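Local coordinates for protein dTDP-4-dehydrorhamnose reductase (PDB 2GGS) that binds NADPH in a Rossmann-type fold and probably catalyses the reduction of dTDP-4-dehydrorhamnose to dTDP-L-rhamnose, at residues I162-T167 and L219-K224; R254-K257 and D262-T265. All coordinates share one frame; numbering follows the deposited sequence.

Contact 1: residues I162-T167 and L219-K224; sequences IYVYKT and LKIKEK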
ATOM      1  N   ILE A 162      -4.802  -9.095 -10.878  1.00 24.85           N
ATOM      2  CA  ILE A 162      -6.109  -9.720 -10.746  1.00 26.76           C
ATOM      3  C   ILE A 162      -7.089  -9.267 -11.823  1.00 27.19           C
ATOM      4  O   ILE A 162      -7.785 -10.113 -12.421  1.00 28.71           O
ATOM      5  CB  ILE A 162      -6.661  -9.566  -9.300  1.00 26.82           C
ATOM      6  CG1 ILE A 162      -6.171 -10.750  -8.481  1.00 28.27           C
ATOM      7  CG2 ILE A 162      -8.197  -9.565  -9.300  1.00 27.51           C
ATOM      8  CD1 ILE A 162      -6.884 -12.066  -8.857  1.00 29.30           C
ATOM      9  N   TYR A 163      -7.145  -7.963 -12.083  1.00 27.62           N
ATOM     10  CA  TYR A 163      -7.947  -7.422 -13.174  1.00 28.06           C
ATOM     11  C   TYR A 163      -7.551  -8.108 -14.493  1.00 27.72           C
ATOM     12  O   TYR A 163      -8.419  -8.533 -15.252  1.00 28.06           O
ATOM     13  CB  TYR A 163      -7.784  -5.912 -13.288  1.00 28.88           C
ATOM     14  CG  TYR A 163      -8.108  -5.362 -14.649  1.00 31.24           C
ATOM     15  CD1 TYR A 163      -9.444  -5.188 -15.077  1.00 32.91           C
ATOM     16  CD2 TYR A 163      -7.088  -5.014 -15.518  1.00 31.51           C
ATOM     17  CE1 TYR A 163      -9.729  -4.680 -16.354  1.00 33.82           C
ATOM     18  CE2 TYR A 163      -7.354  -4.510 -16.776  1.00 33.48           C
ATOM     19  CZ  TYR A 163      -8.676  -4.344 -17.196  1.00 33.69           C
ATOM     20  OH  TYR A 163      -8.874  -3.835 -18.473  1.00 35.07           O
ATOM     21  N   VAL A 164      -6.248  -8.248 -14.737  1.00 25.65           N
ATOM     22  CA  VAL A 164      -5.770  -8.942 -15.956  1.00 24.99           C
ATOM     23  C   VAL A 164      -6.264 -10.389 -16.015  1.00 25.44           C
ATOM     24  O   VAL A 164      -6.806 -10.835 -17.045  1.00 25.28           O
ATOM     25  CB  VAL A 164      -4.216  -8.957 -16.072  1.00 23.53           C
ATOM     26  CG1 VAL A 164      -3.792  -9.750 -17.296  1.00 23.69           C
ATOM     27  CG2 VAL A 164      -3.657  -7.545 -16.198  1.00 23.31           C
ATOM     28  N   TYR A 165      -6.058 -11.133 -14.928  1.00 26.31           N
ATOM     29  CA  TYR A 165      -6.393 -12.573 -14.879  1.00 27.57           C
ATOM     30  C   TYR A 165      -7.878 -12.772 -15.146  1.00 28.83           C
ATOM     31  O   TYR A 165      -8.255 -13.586 -16.005  1.00 29.24           O
ATOM     32  CB  TYR A 165      -5.997 -13.221 -13.535  1.00 28.12           C
ATOM     33  CG  TYR A 165      -6.284 -14.723 -13.443  1.00 28.31           C
ATOM     34  CD1 TYR A 165      -5.372 -15.671 -13.915  1.00 27.58           C
ATOM     35  CD2 TYR A 165      -7.467 -15.182 -12.889  1.00 28.25           C
ATOM     36  CE1 TYR A 165      -5.648 -17.054 -13.834  1.00 29.61           C
ATOM     37  CE2 TYR A 165      -7.754 -16.537 -12.796  1.00 28.02           C
ATOM     38  CZ  TYR A 165      -6.851 -17.471 -13.270  1.00 28.79           C
ATOM     39  OH  TYR A 165      -7.168 -18.808 -13.169  1.00 32.04           O
ATOM     40  N   LYS A 166      -8.712 -12.025 -14.418  1.00 29.18           N
ATOM     41  CA  LYS A 166     -10.182 -12.162 -14.524  1.00 30.10           C
ATOM     42  C   LYS A 166     -10.691 -11.715 -15.887  1.00 29.54           C
ATOM     43  O   LYS A 166     -11.521 -12.397 -16.483  1.00 29.93           O
ATOM     44  CB  LYS A 166     -10.919 -11.412 -13.393  1.00 30.76           C
ATOM     45  CG  LYS A 166     -10.289 -11.604 -12.010  1.00 33.31           C
ATOM     46  CD  LYS A 166     -11.271 -11.507 -10.842  1.00 37.58           C
ATOM     47  CE  LYS A 166     -11.357 -12.847 -10.101  1.00 39.10           C
ATOM     48  NZ  LYS A 166     -11.857 -12.700  -8.691  1.00 40.98           N
ATOM     49  N   THR A 167     -10.183 -10.593 -16.393  1.00 29.44           N
ATOM     50  CA  THR A 167     -10.600 -10.059 -17.692  1.00 29.10           C
ATOM     51  C   THR A 167     -10.233 -11.013 -18.847  1.00 29.23           C
ATOM     52  O   THR A 167     -11.106 -11.347 -19.678  1.00 29.59           O
ATOM     53  CB  THR A 167     -10.009  -8.653 -17.919  1.00 28.99           C
ATOM     54  OG1 THR A 167     -10.483  -7.783 -16.888  1.00 29.31           O
ATOM     55  CG2 THR A 167     -10.395  -8.069 -19.269  1.00 28.30           C
ATOM     56  N   LEU A 219       0.859  -9.434 -20.205  1.00 20.56           N
ATOM     57  CA  LEU A 219       1.208 -10.510 -21.139  1.00 21.78           C
ATOM     58  C   LEU A 219       1.910 -11.683 -20.450  1.00 22.16           C
ATOM     59  O   LEU A 219       1.713 -12.840 -20.865  1.00 22.58           O
ATOM     60  CB  LEU A 219       2.064  -9.987 -22.294  1.00 21.18           C
ATOM     61  CG  LEU A 219       1.360  -9.108 -23.324  1.00 22.03           C
ATOM     62  CD1 LEU A 219       2.327  -8.581 -24.380  1.00 24.95           C
ATOM     63  CD2 LEU A 219       0.226  -9.857 -24.004  1.00 23.68           C
ATOM     64  N   LYS A 220       2.723 -11.398 -19.422  1.00 22.50           N
ATOM     65  CA  LYS A 220       3.308 -12.461 -18.593  1.00 23.21           C
ATOM     66  C   LYS A 220       2.207 -13.261 -17.958  1.00 22.74           C
ATOM     67  O   LYS A 220       2.293 -14.502 -17.972  1.00 24.41           O
ATOM     68  CB  LYS A 220       4.205 -11.962 -17.446  1.00 23.29           C
ATOM     69  CG  LYS A 220       5.556 -11.486 -17.844  1.00 26.55           C
ATOM     70  CD  LYS A 220       6.360 -11.178 -16.585  1.00 28.94           C
ATOM     71  CE  LYS A 220       6.932 -12.463 -15.999  1.00 33.05           C
ATOM     72  NZ  LYS A 220       7.856 -13.070 -17.011  1.00 33.27           N
ATOM     73  N   ILE A 221       1.175 -12.602 -17.403  1.00 22.76           N
ATOM     74  CA  ILE A 221       0.133 -13.397 -16.777  1.00 22.56           C
ATOM     75  C   ILE A 221      -0.733 -14.128 -17.817  1.00 22.82           C
ATOM     76  O   ILE A 221      -1.118 -15.269 -17.582  1.00 22.37           O
ATOM     77  CB  ILE A 221      -0.704 -12.740 -15.608  1.00 24.60           C
ATOM     78  CG1 ILE A 221      -2.178 -12.598 -15.952  1.00 24.43           C
ATOM     79  CG2 ILE A 221      -0.038 -11.544 -14.873  1.00 21.74           C
ATOM     80  CD1 ILE A 221      -3.012 -12.385 -14.775  1.00 29.34           C
ATOM     81  N   LYS A 222      -0.970 -13.509 -18.970  1.00 23.03           N
ATOM     82  CA  LYS A 222      -1.594 -14.210 -20.112  1.00 23.66           C
ATOM     83  C   LYS A 222      -0.809 -15.476 -20.501  1.00 25.47           C
ATOM     84  O   LYS A 222      -1.393 -16.551 -20.575  1.00 25.58           O
ATOM     85  CB  LYS A 222      -1.764 -13.276 -21.319  1.00 24.64           C
ATOM     86  CG  LYS A 222      -2.645 -13.833 -22.444  1.00 21.92           C
ATOM     87  CD  LYS A 222      -2.840 -12.846 -23.546  1.00 27.61           C
ATOM     88  CE  LYS A 222      -3.100 -13.499 -24.926  1.00 30.90           C
ATOM     89  NZ  LYS A 222      -3.860 -14.755 -24.871  1.00 34.86           N
ATOM     90  N   GLU A 223       0.501 -15.330 -20.736  1.00 26.54           N
ATOM     91  CA  GLU A 223       1.412 -16.442 -21.074  1.00 28.14           C
ATOM     92  C   GLU A 223       1.393 -17.482 -19.962  1.00 27.63           C
ATOM     93  O   GLU A 223       1.303 -18.695 -20.231  1.00 27.34           O
ATOM     94  CB  GLU A 223       2.853 -15.922 -21.289  1.00 27.90           C
ATOM     95  CG  GLU A 223       3.963 -17.025 -21.563  1.00 29.29           C
ATOM     96  CD  GLU A 223       5.441 -16.538 -21.419  1.00 32.01           C
ATOM     97  OE1 GLU A 223       6.322 -17.169 -22.026  1.00 34.71           O
ATOM     98  OE2 GLU A 223       5.759 -15.539 -20.698  1.00 40.99           O
ATOM     99  N   LYS A 224       1.453 -17.015 -18.713  1.00 28.10           N
ATOM    100  CA  LYS A 224       1.557 -17.927 -17.562  1.00 28.36           C
ATOM    101  C   LYS A 224       0.421 -18.954 -17.535  1.00 28.23           C
ATOM    102  O   LYS A 224       0.639 -20.127 -17.216  1.00 27.92           O
ATOM    103  CB  LYS A 224       1.622 -17.150 -16.240  1.00 28.93           C
ATOM    104  CG  LYS A 224       2.077 -18.000 -15.040  1.00 29.96           C
ATOM    105  CD  LYS A 224       2.757 -17.156 -13.965  1.00 32.08           C
ATOM    106  CE  LYS A 224       3.348 -18.026 -12.847  1.00 32.85           C
ATOM    107  NZ  LYS A 224       2.392 -18.191 -11.717  1.00 35.42           N
TER

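Contact 2: residues R254-K257 and D262-T265; sequences RARK and DFYT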
ATOM      1  N   ARG A 254      18.012   0.394  -0.772  1.00 16.86           N
ATOM      2  CA  ARG A 254      18.315   0.447   0.661  1.00 17.81           C
ATOM      3  C   ARG A 254      17.732  -0.746   1.396  1.00 18.08           C
ATOM      4  O   ARG A 254      18.381  -1.351   2.252  1.00 17.08           O
ATOM      5  CB  ARG A 254      17.867   1.764   1.300  1.00 17.16           C
ATOM      6  CG  ARG A 254      18.607   2.995   0.755  1.00 21.75           C
ATOM      7  CD  ARG A 254      18.560   4.114   1.772  1.00 25.95           C
ATOM      8  NE  ARG A 254      19.190   5.328   1.255  1.00 32.82           N
ATOM      9  CZ  ARG A 254      20.171   5.990   1.860  1.00 37.98           C
ATOM     10  NH1 ARG A 254      20.653   5.556   3.028  1.00 40.33           N
ATOM     11  NH2 ARG A 254      20.669   7.097   1.295  1.00 38.11           N
ATOM     12  N   ALA A 255      16.468  -1.066   1.085  1.00 16.68           N
ATOM     13  CA  ALA A 255      15.781  -2.150   1.745  1.00 17.73           C
ATOM     14  C   ALA A 255      16.348  -3.502   1.350  1.00 18.09           C
ATOM     15  O   ALA A 255      16.336  -4.434   2.156  1.00 19.17           O
ATOM     16  CB  ALA A 255      14.244  -2.096   1.437  1.00 18.34           C
ATOM     17  N   ARG A 256      16.809  -3.607   0.105  1.00 17.84           N
ATOM     18  CA  ARG A 256      17.425  -4.835  -0.390  1.00 19.04           C
ATOM     19  C   ARG A 256      18.682  -5.112   0.400  1.00 19.37           C
ATOM     20  O   ARG A 256      18.942  -6.261   0.675  1.00 20.55           O
ATOM     21  CB  ARG A 256      17.732  -4.781  -1.880  1.00 18.60           C
ATOM     22  CG  ARG A 256      16.514  -4.893  -2.771  1.00 21.16           C
ATOM     23  CD  ARG A 256      16.926  -5.289  -4.195  1.00 22.17           C
ATOM     24  NE  ARG A 256      15.874  -5.019  -5.195  1.00 23.94           N
ATOM     25  CZ  ARG A 256      15.970  -5.337  -6.484  1.00 26.30           C
ATOM     26  NH1 ARG A 256      17.078  -5.927  -6.941  1.00 24.91           N
ATOM     27  NH2 ARG A 256      14.967  -5.068  -7.316  1.00 25.45           N
ATOM     28  N   LYS A 257      19.410  -4.074   0.810  1.00 20.01           N
ATOM     29  CA  LYS A 257      20.567  -4.295   1.713  1.00 21.11           C
ATOM     30  C   LYS A 257      20.160  -4.716   3.129  1.00 21.24           C
ATOM     31  O   LYS A 257      20.689  -5.652   3.692  1.00 20.65           O
ATOM     32  CB  LYS A 257      21.476  -3.073   1.764  1.00 22.63           C
ATOM     33  CG  LYS A 257      22.013  -2.678   0.399  1.00 24.34           C
ATOM     34  CD  LYS A 257      22.915  -1.459   0.520  1.00 28.68           C
ATOM     35  CE  LYS A 257      23.462  -1.050  -0.851  1.00 28.87           C
ATOM     36  NZ  LYS A 257      24.218  -2.171  -1.462  1.00 33.58           N
ATOM     37  N   ASP A 262      13.828 -11.929  -0.178  1.00 24.01           N
ATOM     38  CA  ASP A 262      13.597 -11.398  -1.520  1.00 23.01           C
ATOM     39  C   ASP A 262      12.126 -10.995  -1.599  1.00 21.84           C
ATOM     40  O   ASP A 262      11.267 -11.819  -1.897  1.00 21.95           O
ATOM     41  CB  ASP A 262      13.929 -12.438  -2.617  1.00 24.18           C
ATOM     42  CG  ASP A 262      13.631 -11.935  -4.010  1.00 24.72           C
ATOM     43  OD1 ASP A 262      12.929 -10.923  -4.144  1.00 19.71           O
ATOM     44  OD2 ASP A 262      14.113 -12.519  -5.022  1.00 27.02           O
ATOM     45  N   PHE A 263      11.873  -9.716  -1.353  1.00 20.92           N
ATOM     46  CA  PHE A 263      10.521  -9.157  -1.393  1.00 20.28           C
ATOM     47  C   PHE A 263      10.192  -8.619  -2.770  1.00 19.98           C
ATOM     48  O   PHE A 263       9.082  -8.159  -2.996  1.00 20.92           O
ATOM     49  CB  PHE A 263      10.399  -8.037  -0.349  1.00 20.01           C
ATOM     50  CG  PHE A 263      11.376  -6.897  -0.557  1.00 18.37           C
ATOM     51  CD1 PHE A 263      11.132  -5.883  -1.481  1.00 16.18           C
ATOM     52  CD2 PHE A 263      12.579  -6.869   0.153  1.00 17.53           C
ATOM     53  CE1 PHE A 263      12.042  -4.830  -1.663  1.00 17.95           C
ATOM     54  CE2 PHE A 263      13.477  -5.811  -0.017  1.00 19.16           C
ATOM     55  CZ  PHE A 263      13.241  -4.835  -0.932  1.00 16.67           C
ATOM     56  N   TYR A 264      11.169  -8.641  -3.694  1.00 19.73           N
ATOM     57  CA  TYR A 264      11.058  -7.860  -4.911  1.00 19.78           C
ATOM     58  C   TYR A 264      10.828  -8.630  -6.220  1.00 18.93           C
ATOM     59  O   TYR A 264      10.157  -8.128  -7.117  1.00 18.93           O
ATOM     60  CB  TYR A 264      12.276  -6.950  -5.073  1.00 20.45           C
ATOM     61  CG  TYR A 264      13.561  -7.669  -4.770  1.00 21.01           C
ATOM     62  CD1 TYR A 264      14.230  -8.377  -5.766  1.00 21.27           C
ATOM     63  CD2 TYR A 264      14.108  -7.625  -3.489  1.00 21.40           C
ATOM     64  CE1 TYR A 264      15.435  -9.039  -5.475  1.00 23.19           C
ATOM     65  CE2 TYR A 264      15.309  -8.304  -3.185  1.00 23.90           C
ATOM     66  CZ  TYR A 264      15.950  -8.998  -4.193  1.00 24.23           C
ATOM     67  OH  TYR A 264      17.120  -9.669  -3.871  1.00 23.78           O
ATOM     68  N   THR A 265      11.376  -9.845  -6.326  1.00 17.96           N
ATOM     69  CA  THR A 265      11.112 -10.665  -7.500  1.00 18.28           C
ATOM     70  C   THR A 265       9.611 -10.847  -7.677  1.00 17.97           C
ATOM     71  O   THR A 265       8.909 -11.148  -6.693  1.00 17.98           O
ATOM     72  CB  THR A 265      11.805 -11.997  -7.382  1.00 19.55           C
ATOM     73  OG1 THR A 265      13.212 -11.741  -7.324  1.00 20.57           O
ATOM     74  CG2 THR A 265      11.500 -12.891  -8.602  1.00 21.39           C
TER
HETATM   75  O   HOH W   1      18.201  -8.965  -1.217  1.00 33.92           O

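Contact 1: residues I162-T167 and L219-K224
Val-164 and Tyr-165 both carry a side-chain branch anti to the backbone N, CG1 in the valine (chi1 177°) and the ring carbon CG in the tyrosine (chi1 -178°), and Ile-221 drives its extended CG1-CD1 arm toward both. The motif is helix-helix packing: helix 160-169 lies against helix 214-224, with the backbones nearest at the CA atoms of Tyr-165 and Ile-221, 6.8 Å apart. The interface is small and apolar, carried almost wholly by these three residues. CG1 of Val-164 meets CG1 of Ile-221 at 3.5 Å, the two side chains running obliquely past each other. Beyond it, the isoleucine arm crosses the tyrosine side chain at about a right angle, bringing CD1 of Ile-221 to 3.3 Å from CB of Tyr-165. The same methyl comes near the rim of the tyrosine ring, close to the ring plane, with Ile-221 CD1 4.1 Å from Tyr-165 CD1. So short an approach to CB, together with an Ile-221 chi1 of 117° that is far from staggered, suggests either local strain or an uncertain placement of the methyl. Further along the tyrosine, Phe-225 packs edge-to-face with its ring and Leu-227 touches it too, while Leu-268 adds to the apolar surroundings of Ile-221. The side chain of Val-164 lies about 13 Å from the bound NADPH, so the contact is structural packing. On the face of helix 160-169 turned from helix 214-224, Tyr-163 and Thr-167 instead touch Val-174 of strand 174-177. There Tyr-163 O is gripped twice from opposite faces of its carbonyl plane: Thr-167 N donates the helical bond at 2.9 Å, and Thr-167 OG1 donates to the same Tyr-163 O at 2.7 Å.

Contact 2: residues R254-K257 and D262-T265
Arg-256 lays its guanidinium flat on the ring of Tyr-264, a cation-pi stack that joins helix 253-258 to an Asx turn in the following loop. This stack is the tightly packed part: the planes are 8° apart, and NE of Arg-256 comes to 3.5 Å from CG of Tyr-264. The arginine chain runs extended from CG to NE (chi3 -162°), which carries CD across the same ring face in a CH-pi contact before the guanidinium. The ring is sandwiched, with Asp-262 OD1 over its other face; that oxygen accepts from the backbone N of both Tyr-264 and Thr-265, fixing the turn. Inward the packing continues through the buried Phe-263, whose CZ lies 3.8 Å from both Ala-255 CB and Arg-256 CG; Val-207 touches Ala-255 and Phe-263. NH2 of Arg-256 forms a salt bridge with Glu-210, which also touches Tyr-264. A leucine in place of Arg-256 would probably leave Glu-210 without its charged mate and strip the tyrosine face of its flat cationic cover. The loose side is wet: in the plane of the tyrosine ring, a water lies 3.0 Å from Tyr-264 OH and donates only a weak bond to Arg-256 O.

Both segments of contact 1 precede those of contact 2 in the chain; the centres are 25 Å apart and the nearest atoms about 9 Å. The two contacts belong to the same RmlD-type fold but share no helix or strand. Contact 1 pairs two helices distant in sequence, 160-169 and 214-224; contact 2 folds the chain back on itself just after helix 253-258. The C-terminal segment connects them: beyond 262-265 it runs on to Leu-268, which touches Ile-221 of contact 1. Neither contact touches NADPH; both are packing within the part of the chain that follows the cofactor-pocket residues, which end at Lys-158.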